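Side-chain contacts in hypothetical protein (Bacteroides caccae, PDB 4M8R), which is of unknown function but pairs an Ig-like N-terminal domain with a WD40-like region of the beta-propeller class: residues A[118-123]-A[160-165]; A[127-132]-A[177-182]; A[193-198]-A[252-257]; A[197-202]-A[207-212]; A[268-273]-A[292-297]. One frame throughout, in Å; residues are numbered along the deposited sequence.

Contacts 1 and 2 are buried and hold the same elements, the sheet of strands 118-123 and 128-133 against the sheet of strands 163-170 and 173-180; the first brings tyrosines and an arginine together, the second is purely aliphatic and aromatic. Contacts 3, 4 and 5 all involve one mixed sheet. Contact 4, also buried, is its backbone-bonded hairpin. Contact 3 starts from the same strand and packs a loop turn on it, and contact 5 joins strands separated by a third, 282-288; both are only partly buried. L197 serves contacts 3 and 4 and touches F293 of contact 5. Hydrogen bonds bridge the two segments in contact 4 alone; the others rest on side-chain packing.

Contact 1: A[118-123]-A[160-165]; sequences RLYGIN and KTYGLC
Y162 reaches out to Y120 and R118 from the turn that leads into strand 163-170. Its CB does not point straight at strand 118-123, but with CG anti to the backbone N (chi1 -161°) the ring swings over to that strand. CB, CG and CD1 have no atom of 118-123 within 4.2 Å. CE1 is the first atom to touch, lying 4.1 Å from Y120 OH, and the two side chains are about perpendicular there. At the tip, Y162 OH stands 3.8 Å from R118 NH1, too long for a hydrogen bond, with ring and guanidinium planes 81° apart. R118 arrives by a chain extended from CG to NE, and its stronger polar partner is D116, which forms a salt bridge at NE. F181 knits the aromatic group together, stacking on Y120 and meeting Y162 edge-to-face. Further along, L164 points toward strand 118-123 and packs on I129, V420 and A422. Strand 118-123 is bonded to the C-terminal strand 419-422 in one four-stranded sheet, whereas 163-170 belongs to the next, as expected of successive blades in a beta-propeller whose ends meet to close the ring. With no hydrogen bond between them, the segments meet by loose van der Waals contact of Y162 with Y120 and R118, while the arginine charge is probably balanced in large part by D116.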
# COMPACT_ATOMS: atom_id res chain seq x y z
N ARG A 118 10.98 8.64 21.16
CA ARG A 118 11.72 9.17 22.30
C ARG A 118 10.78 9.97 23.20
O ARG A 118 9.82 10.57 22.71
CB ARG A 118 12.86 10.06 21.81
CG ARG A 118 13.85 9.32 20.92
CD ARG A 118 14.94 10.20 20.34
NE ARG A 118 15.84 9.43 19.49
CZ ARG A 118 16.87 9.93 18.81
NH1 ARG A 118 17.17 11.22 18.89
NH2 ARG A 118 17.62 9.13 18.06
N LEU A 119 11.04 9.95 24.50
CA LEU A 119 10.17 10.62 25.46
C LEU A 119 10.77 11.97 25.85
O LEU A 119 11.95 12.06 26.20
CB LEU A 119 10.00 9.75 26.70
CG LEU A 119 8.93 10.20 27.69
CD1 LEU A 119 7.53 10.08 27.09
CD2 LEU A 119 9.04 9.39 28.97
N TYR A 120 9.94 13.01 25.79
CA TYR A 120 10.37 14.38 26.08
C TYR A 120 9.53 14.97 27.20
O TYR A 120 8.32 14.78 27.23
CB TYR A 120 10.24 15.25 24.83
CG TYR A 120 11.03 14.77 23.64
CD1 TYR A 120 10.53 13.79 22.80
CD2 TYR A 120 12.29 15.31 23.36
CE1 TYR A 120 11.26 13.35 21.71
CE2 TYR A 120 13.02 14.87 22.27
CZ TYR A 120 12.50 13.89 21.45
OH TYR A 120 13.23 13.46 20.36
N GLY A 121 10.18 15.69 28.11
CA GLY A 121 9.48 16.35 29.22
C GLY A 121 9.56 17.87 29.12
O GLY A 121 10.56 18.42 28.63
N ILE A 122 8.52 18.54 29.61
CA ILE A 122 8.51 20.01 29.67
C ILE A 122 9.08 20.47 31.02
O ILE A 122 8.49 20.19 32.06
CB ILE A 122 7.08 20.58 29.55
CG1 ILE A 122 6.28 19.89 28.44
CG2 ILE A 122 7.13 22.09 29.30
CD1 ILE A 122 6.89 19.99 27.06
N ASN A 123 10.22 21.15 30.98
CA ASN A 123 10.82 21.69 32.20
C ASN A 123 10.38 23.14 32.40
O ASN A 123 10.88 24.05 31.74
CB ASN A 123 12.34 21.60 32.13
CG ASN A 123 13.01 21.90 33.46
OD1 ASN A 123 13.55 22.99 33.66
ND2 ASN A 123 12.95 20.95 34.38
N LYS A 160 6.59 11.09 12.86
CA LYS A 160 7.55 11.35 11.77
C LYS A 160 7.89 12.81 11.52
O LYS A 160 8.71 13.09 10.66
CB LYS A 160 7.12 10.68 10.46
CG LYS A 160 6.88 9.18 10.58
CD LYS A 160 6.46 8.60 9.25
CE LYS A 160 6.25 7.10 9.35
NZ LYS A 160 5.71 6.56 8.08
N THR A 161 7.28 13.74 12.25
CA THR A 161 7.57 15.16 12.05
C THR A 161 8.84 15.62 12.75
O THR A 161 9.38 16.67 12.41
CB THR A 161 6.41 16.04 12.54
OG1 THR A 161 6.14 15.77 13.92
CG2 THR A 161 5.17 15.77 11.71
N TYR A 162 9.33 14.82 13.69
CA TYR A 162 10.52 15.16 14.50
C TYR A 162 10.41 16.57 15.07
O TYR A 162 11.26 17.43 14.84
CB TYR A 162 11.83 14.96 13.72
CG TYR A 162 13.06 14.85 14.61
CD1 TYR A 162 13.15 13.85 15.57
CD2 TYR A 162 14.12 15.73 14.48
CE1 TYR A 162 14.27 13.73 16.39
CE2 TYR A 162 15.25 15.62 15.29
CZ TYR A 162 15.31 14.62 16.24
OH TYR A 162 16.42 14.51 17.05
N GLY A 163 9.33 16.77 15.82
CA GLY A 163 9.09 18.01 16.54
C GLY A 163 7.78 17.90 17.31
O GLY A 163 7.11 16.87 17.26
N LEU A 164 7.42 18.98 18.00
CA LEU A 164 6.25 18.97 18.88
C LEU A 164 5.26 20.04 18.53
O LEU A 164 5.63 21.18 18.25
CB LEU A 164 6.68 19.16 20.33
CG LEU A 164 7.66 18.13 20.89
CD1 LEU A 164 8.15 18.54 22.27
CD2 LEU A 164 7.02 16.75 20.94
N CYS A 165 3.98 19.67 18.54
CA CYS A 165 2.89 20.62 18.38
C CYS A 165 2.30 20.93 19.74
O CYS A 165 2.30 20.09 20.63
CB CYS A 165 1.82 20.04 17.45
SG CYS A 165 2.39 19.70 15.77

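Contact 2: A[127-132]-A[177-182]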
# COMPACT_ATOMS: atom_id res chain seq x y z
N LYS A 127 12.36 26.51 31.50
CA LYS A 127 11.62 26.75 30.25
C LYS A 127 12.33 26.07 29.07
O LYS A 127 12.84 26.73 28.16
CB LYS A 127 11.43 28.25 29.99
CG LYS A 127 10.65 28.98 31.08
CD LYS A 127 9.23 28.46 31.21
CE LYS A 127 8.43 29.26 32.22
NZ LYS A 127 7.05 28.73 32.38
N THR A 128 12.35 24.74 29.12
CA THR A 128 13.02 23.92 28.12
C THR A 128 12.28 22.61 27.88
O THR A 128 11.62 22.08 28.78
CB THR A 128 14.45 23.55 28.57
OG1 THR A 128 14.42 22.99 29.89
CG2 THR A 128 15.36 24.77 28.58
N ILE A 129 12.38 22.11 26.65
CA ILE A 129 11.98 20.74 26.33
C ILE A 129 13.20 19.86 26.53
O ILE A 129 14.26 20.15 25.98
CB ILE A 129 11.55 20.61 24.86
CG1 ILE A 129 10.45 21.61 24.51
CG2 ILE A 129 11.08 19.18 24.56
CD1 ILE A 129 9.17 21.42 25.29
N GLU A 130 13.06 18.81 27.33
CA GLU A 130 14.17 17.91 27.63
C GLU A 130 13.89 16.51 27.13
O GLU A 130 12.78 16.01 27.30
CB GLU A 130 14.41 17.85 29.14
CG GLU A 130 15.06 19.10 29.73
CD GLU A 130 15.34 18.99 31.22
OE1 GLU A 130 14.91 18.00 31.86
OE2 GLU A 130 15.99 19.91 31.76
N ARG A 131 14.89 15.87 26.53
CA ARG A 131 14.76 14.46 26.17
C ARG A 131 14.95 13.61 27.41
O ARG A 131 16.05 13.54 27.94
CB ARG A 131 15.78 14.06 25.11
CG ARG A 131 15.62 12.62 24.63
CD ARG A 131 16.53 12.34 23.46
NE ARG A 131 17.93 12.41 23.87
CZ ARG A 131 18.94 12.78 23.08
NH1 ARG A 131 18.73 13.14 21.82
NH2 ARG A 131 20.17 12.79 23.58
N ALA A 132 13.88 12.97 27.86
CA ALA A 132 13.89 12.21 29.12
C ALA A 132 14.30 10.76 28.91
O ALA A 132 14.91 10.15 29.79
CB ALA A 132 12.53 12.27 29.78
N PHE A 177 1.38 25.89 17.48
CA PHE A 177 2.74 26.01 16.98
C PHE A 177 3.42 24.66 16.87
O PHE A 177 3.08 23.73 17.60
CB PHE A 177 3.57 26.88 17.93
CG PHE A 177 3.18 28.31 17.90
CD1 PHE A 177 3.79 29.19 17.01
CD2 PHE A 177 2.20 28.79 18.75
CE1 PHE A 177 3.44 30.52 16.98
CE2 PHE A 177 1.84 30.12 18.72
CZ PHE A 177 2.46 30.99 17.84
N PHE A 178 4.39 24.57 15.97
CA PHE A 178 5.24 23.40 15.83
C PHE A 178 6.67 23.79 16.19
O PHE A 178 7.23 24.72 15.60
CB PHE A 178 5.19 22.88 14.40
CG PHE A 178 6.17 21.77 14.11
CD1 PHE A 178 5.93 20.48 14.57
CD2 PHE A 178 7.30 22.00 13.35
CE1 PHE A 178 6.82 19.46 14.30
CE2 PHE A 178 8.19 20.98 13.07
CZ PHE A 178 7.95 19.70 13.55
N LEU A 179 7.25 23.10 17.17
CA LEU A 179 8.67 23.26 17.50
C LEU A 179 9.46 22.20 16.75
O LEU A 179 9.27 21.01 17.00
CB LEU A 179 8.90 23.11 19.00
CG LEU A 179 10.38 23.01 19.40
CD1 LEU A 179 11.11 24.30 19.05
CD2 LEU A 179 10.51 22.70 20.88
N ASP A 180 10.34 22.63 15.86
CA ASP A 180 11.13 21.72 15.02
C ASP A 180 12.40 21.31 15.76
O ASP A 180 13.22 22.16 16.09
CB ASP A 180 11.49 22.43 13.70
CG ASP A 180 12.20 21.52 12.70
OD1 ASP A 180 12.92 20.59 13.12
OD2 ASP A 180 12.05 21.75 11.48
N PHE A 181 12.56 20.02 16.02
CA PHE A 181 13.74 19.53 16.74
C PHE A 181 15.06 19.76 15.98
O PHE A 181 16.09 19.96 16.61
CB PHE A 181 13.64 18.03 17.07
CG PHE A 181 12.68 17.70 18.20
CD1 PHE A 181 12.49 18.56 19.28
CD2 PHE A 181 12.01 16.49 18.20
CE1 PHE A 181 11.63 18.22 20.31
CE2 PHE A 181 11.15 16.15 19.23
CZ PHE A 181 10.96 17.02 20.29
N CYS A 182 15.02 19.72 14.65
CA CYS A 182 16.22 19.94 13.84
C CYS A 182 16.85 21.32 14.05
O CYS A 182 18.06 21.44 14.14
CB CYS A 182 15.91 19.79 12.35
SG CYS A 182 15.32 18.17 11.83
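In the hydrophobic layer between two neighbouring sheets of the WD40-like region, I129 of strand 128-133 meets L179 of strand 173-180. Both residues aim their CB atoms across the gap, and the side chains run past each other in opposite directions, with I129 CG1 3.8 Å from L179 CD2. The two branches of I129 divide the work. CG1 lies beside the backbone N (chi1 -55°) and takes the leucine, while CG2, anti to that N, turns to F181 and lies 4.4 Å from CE1, at the ring's edge and near its plane. W144 also meets the F181 ring, with the planes about 40° apart. F181 sits in the middle of an Asx turn that follows the strand: D180 OD1 accepts the backbone N of C182 at 2.7 Å, a bent bond with an angle of 134° at the hydrogen. The other carboxylate oxygen, D180 OD2, forms a salt bridge with R84, within the Ig-like range of the chain, and thereby ties this turn to the N-terminal part. Apolar residues interleaved between antiparallel four-stranded sheets in this way are typical of adjoining beta-propeller blades.

Contact 3: A[193-198]-A[252-257]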
# COMPACT_ATOMS: atom_id res chain seq x y z
N ASP A 193 -5.50 34.42 13.14
CA ASP A 193 -5.29 34.54 14.58
C ASP A 193 -6.60 34.26 15.32
O ASP A 193 -7.17 35.14 15.94
CB ASP A 193 -4.77 35.94 14.92
CG ASP A 193 -3.41 36.22 14.30
OD1 ASP A 193 -2.43 35.55 14.68
OD2 ASP A 193 -3.33 37.12 13.43
N TYR A 194 -7.07 33.01 15.24
CA TYR A 194 -8.30 32.61 15.91
C TYR A 194 -7.94 31.85 17.18
O TYR A 194 -7.03 31.03 17.19
CB TYR A 194 -9.16 31.73 14.99
CG TYR A 194 -9.68 32.40 13.72
CD1 TYR A 194 -9.91 33.78 13.67
CD2 TYR A 194 -9.98 31.65 12.58
CE1 TYR A 194 -10.39 34.39 12.52
CE2 TYR A 194 -10.47 32.25 11.43
CZ TYR A 194 -10.67 33.62 11.40
OH TYR A 194 -11.15 34.24 10.27
N ASN A 195 -8.66 32.13 18.26
CA ASN A 195 -8.41 31.47 19.53
C ASN A 195 -8.69 29.98 19.43
O ASN A 195 -9.68 29.56 18.83
CB ASN A 195 -9.27 32.09 20.64
CG ASN A 195 -8.91 31.58 22.02
OD1 ASN A 195 -7.75 31.62 22.42
ND2 ASN A 195 -9.90 31.07 22.74
N THR A 196 -7.82 29.19 20.04
CA THR A 196 -7.89 27.74 19.96
C THR A 196 -8.26 27.14 21.32
O THR A 196 -7.50 27.24 22.28
CB THR A 196 -6.53 27.19 19.51
OG1 THR A 196 -6.10 27.90 18.34
CG2 THR A 196 -6.62 25.70 19.19
N LEU A 197 -9.43 26.50 21.37
CA LEU A 197 -9.86 25.77 22.56
C LEU A 197 -8.94 24.62 22.92
O LEU A 197 -8.64 24.41 24.09
CB LEU A 197 -11.25 25.17 22.36
CG LEU A 197 -12.48 26.05 22.52
CD1 LEU A 197 -13.72 25.16 22.44
CD2 LEU A 197 -12.46 26.82 23.83
N ALA A 198 -8.52 23.85 21.91
CA ALA A 198 -7.79 22.62 22.15
C ALA A 198 -7.23 22.03 20.87
O ALA A 198 -7.79 22.22 19.80
CB ALA A 198 -8.70 21.59 22.80
N PHE A 252 -19.64 28.21 30.27
CA PHE A 252 -18.27 27.88 29.88
C PHE A 252 -17.58 28.97 29.07
O PHE A 252 -18.21 29.66 28.27
CB PHE A 252 -18.24 26.56 29.11
CG PHE A 252 -18.55 25.37 29.97
CD1 PHE A 252 -17.54 24.68 30.63
CD2 PHE A 252 -19.87 24.94 30.14
CE1 PHE A 252 -17.83 23.59 31.43
CE2 PHE A 252 -20.16 23.85 30.94
CZ PHE A 252 -19.14 23.18 31.59
N THR A 253 -16.27 29.10 29.29
CA THR A 253 -15.44 30.10 28.63
C THR A 253 -14.14 29.46 28.10
O THR A 253 -13.69 28.45 28.64
CB THR A 253 -15.08 31.25 29.60
OG1 THR A 253 -14.44 30.71 30.76
CG2 THR A 253 -16.34 31.99 30.02
N PRO A 254 -13.54 30.05 27.05
CA PRO A 254 -12.38 29.45 26.38
C PRO A 254 -11.17 29.12 27.27
O PRO A 254 -10.48 28.12 27.03
CB PRO A 254 -11.99 30.49 25.32
CG PRO A 254 -12.81 31.70 25.58
CD PRO A 254 -14.01 31.26 26.36
N GLU A 255 -10.92 29.94 28.29
CA GLU A 255 -9.79 29.71 29.21
C GLU A 255 -9.89 28.40 30.00
O GLU A 255 -8.90 27.94 30.57
CB GLU A 255 -9.60 30.89 30.18
CG GLU A 255 -10.87 31.39 30.87
CD GLU A 255 -11.55 32.53 30.13
OE1 GLU A 255 -11.32 32.71 28.92
OE2 GLU A 255 -12.34 33.26 30.77
N GLN A 256 -11.08 27.79 30.02
CA GLN A 256 -11.31 26.53 30.71
C GLN A 256 -10.84 25.29 29.94
O GLN A 256 -10.86 24.18 30.49
CB GLN A 256 -12.80 26.39 31.04
CG GLN A 256 -13.33 27.52 31.91
CD GLN A 256 -14.78 27.31 32.29
OE1 GLN A 256 -15.66 27.36 31.45
NE2 GLN A 256 -15.03 27.05 33.56
N PHE A 257 -10.42 25.47 28.69
CA PHE A 257 -10.05 24.35 27.82
C PHE A 257 -8.59 24.44 27.39
O PHE A 257 -7.94 25.48 27.52
CB PHE A 257 -10.91 24.37 26.55
CG PHE A 257 -12.38 24.32 26.81
CD1 PHE A 257 -13.07 25.46 27.23
CD2 PHE A 257 -13.10 23.15 26.62
CE1 PHE A 257 -14.43 25.42 27.47
CE2 PHE A 257 -14.46 23.11 26.85
CZ PHE A 257 -15.13 24.24 27.27
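A 2.8 Å hydrogen bond from T253 N to the side-chain oxygen OE1 of Q256 braces the short 3-10 turn 254-256, the element whose P254 packs against N195 and L197. The bond is fairly straight (158°), although the donor sits some 30° out of the amide carbonyl plane. Backbone bonds from Q256 N to T253 O and from F257 N to P254 O complete the turn, which belongs to the loop between strands 239-240 and 262-264 of the mixed sheet. Across the contact, N195 approaches P254 at about a right angle and places ND2 3.4 Å from the proline CB; the other end of its amide, OD1, accepts from Q174 N, which helps to fix how the group is turned. L197 stands where strand 196-201 turns a corner, and its CD2 settles between two partners. It lies 3.7 Å from P254 CA and equally far, 3.7 Å, from F257 CD1, so one methyl spans the proline and the ring. The L197 and F257 side chains run alongside one another and point the same way. L248 touches L197, P254 and F257 alike, completing an apolar cluster that seats the loop on the bent strand. The carbonyl oxygens of T253 and P254 lie at the edge of the F257 ring and in its plane. L197 O lies 3.3 Å from F257 CB.

Contact 4: A[197-202]-A[207-212]; sequences LALVIG and IAAIQQ
V200 and A208 form an antiparallel hydrogen-bonded pair with their side chains on the same face of the sheet, CB atoms 4.0 Å apart. Two backbone bonds clamp them: A208 N gives to V200 O at 3.0 Å and V200 N to A208 O at 2.9 Å. On the same face V200 CG2 reaches I210 CD1, 4.1 Å away. The valine's CG2 gets there because CG1 takes the place anti to the backbone N (chi1 -173°), leaving CG2 anti to the carbonyl carbon, beside the backbone N. The opposite face carries the non-hydrogen-bonded pair L199 and A209, where L199 CD2 rests 4.0 Å from A209 CB. Toward the turn, I201 and I207 lie side by side, with I201 CG2 3.9 Å from I207 CD1; CG1 of I201 occupies the crowded position between its backbone N and carbonyl carbon, and the end of the side chain leads away. At the other end of the hairpin, I210 N binds A198 O at 3.1 Å, and I210 O accepts from L197 N through a more bent bond. L197 also packs its CD1 on I210 CG2. The two strands, 150° apart in direction, form a beta hairpin within the mixed sheet. Strand 217-221 flanks it beyond 208-212 and strand 262-264 runs parallel beyond 196-201. On the face with V200 and I210, side chains I271 and L273 of strand 270-276, one strand beyond 262-264, pack alongside, while F57 of the second subunit rests on A208.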
# COMPACT_ATOMS: atom_id res chain seq x y z
N LEU A 197 -9.43 26.50 21.37
CA LEU A 197 -9.86 25.77 22.56
C LEU A 197 -8.94 24.62 22.92
O LEU A 197 -8.64 24.41 24.09
CB LEU A 197 -11.25 25.17 22.36
CG LEU A 197 -12.48 26.05 22.52
CD1 LEU A 197 -13.72 25.16 22.44
CD2 LEU A 197 -12.46 26.82 23.83
N ALA A 198 -8.52 23.85 21.91
CA ALA A 198 -7.79 22.62 22.15
C ALA A 198 -7.23 22.03 20.87
O ALA A 198 -7.79 22.22 19.80
CB ALA A 198 -8.70 21.59 22.80
N LEU A 199 -6.11 21.32 20.99
CA LEU A 199 -5.66 20.44 19.93
C LEU A 199 -6.39 19.12 20.11
O LEU A 199 -6.79 18.77 21.23
CB LEU A 199 -4.16 20.20 20.02
CG LEU A 199 -3.26 21.40 19.78
CD1 LEU A 199 -1.81 20.97 19.84
CD2 LEU A 199 -3.57 22.04 18.43
N VAL A 200 -6.56 18.39 19.02
CA VAL A 200 -7.24 17.10 19.07
C VAL A 200 -6.39 16.07 18.35
O VAL A 200 -6.05 16.23 17.17
CB VAL A 200 -8.63 17.18 18.42
CG1 VAL A 200 -9.39 15.88 18.64
CG2 VAL A 200 -9.43 18.34 19.01
N ILE A 201 -6.04 15.01 19.07
CA ILE A 201 -5.21 13.95 18.53
C ILE A 201 -6.01 12.66 18.38
O ILE A 201 -7.16 12.58 18.81
CB ILE A 201 -3.98 13.71 19.41
CG1 ILE A 201 -4.37 13.38 20.85
CG2 ILE A 201 -3.09 14.94 19.39
CD1 ILE A 201 -3.20 12.97 21.70
N GLY A 202 -5.40 11.65 17.76
CA GLY A 202 -6.02 10.34 17.62
C GLY A 202 -6.75 10.06 16.32
O GLY A 202 -7.32 8.99 16.16
N ILE A 207 -3.26 16.29 13.12
CA ILE A 207 -3.57 17.01 14.34
C ILE A 207 -4.66 18.01 13.99
O ILE A 207 -4.50 18.81 13.07
CB ILE A 207 -2.38 17.82 14.90
CG1 ILE A 207 -1.12 16.95 15.03
CG2 ILE A 207 -2.74 18.44 16.23
CD1 ILE A 207 -1.22 15.84 16.05
N ALA A 208 -5.76 17.95 14.73
CA ALA A 208 -6.86 18.89 14.52
C ALA A 208 -6.84 19.94 15.61
O ALA A 208 -6.11 19.83 16.58
CB ALA A 208 -8.19 18.15 14.52
N ALA A 209 -7.65 20.98 15.44
CA ALA A 209 -7.81 21.99 16.47
C ALA A 209 -9.21 22.58 16.41
O ALA A 209 -9.77 22.76 15.33
CB ALA A 209 -6.77 23.08 16.33
N ILE A 210 -9.79 22.84 17.58
CA ILE A 210 -11.07 23.52 17.66
C ILE A 210 -10.77 25.01 17.82
O ILE A 210 -10.14 25.42 18.79
CB ILE A 210 -11.91 22.99 18.84
CG1 ILE A 210 -12.17 21.49 18.66
CG2 ILE A 210 -13.23 23.73 18.93
CD1 ILE A 210 -12.67 20.77 19.90
N GLN A 211 -11.20 25.80 16.85
CA GLN A 211 -10.85 27.22 16.80
C GLN A 211 -12.06 28.08 16.49
O GLN A 211 -13.01 27.62 15.87
CB GLN A 211 -9.79 27.47 15.74
CG GLN A 211 -8.49 26.71 15.97
CD GLN A 211 -7.45 27.07 14.94
OE1 GLN A 211 -7.65 26.86 13.74
NE2 GLN A 211 -6.32 27.61 15.40
N GLN A 212 -11.99 29.34 16.92
CA GLN A 212 -13.09 30.28 16.78
C GLN A 212 -13.09 30.89 15.38
O GLN A 212 -12.47 31.93 15.14
CB GLN A 212 -12.97 31.37 17.84
CG GLN A 212 -14.14 32.32 17.87
CD GLN A 212 -14.17 33.15 19.14
OE1 GLN A 212 -13.16 33.71 19.56
NE2 GLN A 212 -15.34 33.22 19.77

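Contact 5: A[268-273]-A[292-297]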
# COMPACT_ATOMS: atom_id res chain seq x y z
N ASN A 268 -13.84 9.06 14.23
CA ASN A 268 -13.47 10.48 14.18
C ASN A 268 -14.65 11.45 14.06
O ASN A 268 -14.52 12.50 13.45
CB ASN A 268 -12.45 10.73 13.05
CG ASN A 268 -11.15 9.96 13.27
OD1 ASN A 268 -10.91 9.39 14.33
ND2 ASN A 268 -10.30 9.96 12.25
N GLU A 269 -15.78 11.09 14.66
CA GLU A 269 -16.96 11.95 14.66
C GLU A 269 -17.17 12.64 16.00
O GLU A 269 -17.62 13.79 16.05
CB GLU A 269 -18.20 11.14 14.28
CG GLU A 269 -18.16 10.65 12.84
CD GLU A 269 -19.33 9.74 12.48
OE1 GLU A 269 -20.39 9.83 13.13
OE2 GLU A 269 -19.18 8.95 11.53
N ILE A 270 -16.85 11.94 17.09
CA ILE A 270 -16.99 12.47 18.44
C ILE A 270 -15.60 12.74 19.04
O ILE A 270 -14.69 11.92 18.89
CB ILE A 270 -17.75 11.49 19.36
CG1 ILE A 270 -19.06 11.02 18.71
CG2 ILE A 270 -18.02 12.13 20.72
CD1 ILE A 270 -20.09 12.11 18.50
N ILE A 271 -15.46 13.88 19.71
CA ILE A 271 -14.21 14.28 20.34
C ILE A 271 -14.39 14.43 21.84
O ILE A 271 -15.34 15.07 22.29
CB ILE A 271 -13.68 15.61 19.76
CG1 ILE A 271 -13.25 15.41 18.29
CG2 ILE A 271 -12.51 16.13 20.58
CD1 ILE A 271 -13.05 16.69 17.50
N LEU A 272 -13.47 13.87 22.61
CA LEU A 272 -13.50 13.96 24.07
C LEU A 272 -12.63 15.12 24.55
O LEU A 272 -11.46 15.21 24.20
CB LEU A 272 -12.99 12.66 24.71
CG LEU A 272 -13.87 11.42 24.64
CD1 LEU A 272 -14.08 10.96 23.21
CD2 LEU A 272 -13.24 10.30 25.46
N LEU A 273 -13.22 16.00 25.35
CA LEU A 273 -12.49 17.10 25.96
C LEU A 273 -12.73 17.09 27.47
O LEU A 273 -13.65 16.44 27.97
CB LEU A 273 -12.97 18.44 25.40
CG LEU A 273 -13.00 18.59 23.88
CD1 LEU A 273 -13.84 19.80 23.48
CD2 LEU A 273 -11.59 18.70 23.34
N GLY A 292 -22.34 20.00 17.82
CA GLY A 292 -21.82 20.96 18.79
C GLY A 292 -21.34 20.34 20.08
O GLY A 292 -20.97 19.16 20.12
N PHE A 293 -21.36 21.14 21.15
CA PHE A 293 -20.83 20.73 22.45
C PHE A 293 -21.94 20.21 23.35
O PHE A 293 -23.07 20.70 23.30
CB PHE A 293 -20.17 21.92 23.14
CG PHE A 293 -18.98 22.48 22.42
CD1 PHE A 293 -19.13 23.46 21.45
CD2 PHE A 293 -17.69 22.03 22.71
CE1 PHE A 293 -18.04 23.98 20.78
CE2 PHE A 293 -16.59 22.55 22.05
CZ PHE A 293 -16.76 23.52 21.08
N TYR A 294 -21.61 19.23 24.18
CA TYR A 294 -22.48 18.83 25.29
C TYR A 294 -21.68 18.22 26.43
O TYR A 294 -20.71 17.49 26.20
CB TYR A 294 -23.62 17.90 24.83
CG TYR A 294 -23.25 16.80 23.85
CD1 TYR A 294 -23.16 17.05 22.48
CD2 TYR A 294 -23.03 15.49 24.29
CE1 TYR A 294 -22.83 16.05 21.58
CE2 TYR A 294 -22.71 14.48 23.40
CZ TYR A 294 -22.61 14.76 22.04
OH TYR A 294 -22.29 13.76 21.15
N VAL A 295 -22.09 18.54 27.65
CA VAL A 295 -21.41 18.07 28.85
C VAL A 295 -21.85 16.64 29.11
O VAL A 295 -23.04 16.33 29.05
CB VAL A 295 -21.77 18.93 30.08
CG1 VAL A 295 -21.03 18.44 31.32
CG2 VAL A 295 -21.47 20.40 29.82
N LEU A 296 -20.89 15.76 29.40
CA LEU A 296 -21.22 14.41 29.83
C LEU A 296 -21.59 14.48 31.31
O LEU A 296 -20.72 14.53 32.17
CB LEU A 296 -20.04 13.47 29.58
CG LEU A 296 -20.27 11.99 29.90
CD1 LEU A 296 -21.39 11.42 29.05
CD2 LEU A 296 -18.99 11.20 29.71
N GLU A 297 -22.89 14.50 31.58
CA GLU A 297 -23.41 14.84 32.91
C GLU A 297 -23.07 13.82 34.00
O GLU A 297 -22.77 12.66 33.71
CB GLU A 297 -24.94 15.01 32.86
CG GLU A 297 -25.43 16.17 32.01
CD GLU A 297 -25.13 17.54 32.60
OE1 GLU A 297 -24.69 17.62 33.77
OE2 GLU A 297 -25.32 18.55 31.88
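Strands 270-273 and 292-295 are next-but-one neighbours in the mixed sheet, with the CA atoms of L273 and V295 9.4 Å apart, so that I270 and L273 meet Y294 and F293 through side chains alone. L273 aims its CB across the gap, and its CD1 comes to 4.1 Å from F293 CE2, at the edge of the ring and close to its plane. In Y294, CG sits between the backbone N and the carbonyl carbon (chi1 43°), a turn that carries the hydroxyl OH to within 3.8 Å of I270 CD1, the two side chains crossing at about a right angle. Strand 282-288 runs antiparallel between the two and supplies their backbone bonds, from I271 to Y287, L273 to M285 and Y294 to L286, consistent with strands of one beta-propeller blade; here the side chains bridge past strand 282-288. F293 and Y294, being consecutive in a strand, serve opposite faces of the sheet. On the F293 face the ring also meets Y287 and touches L197, and L273 packs on A198. On the other face Y294 touches L286, while I270 touches M265 and N288.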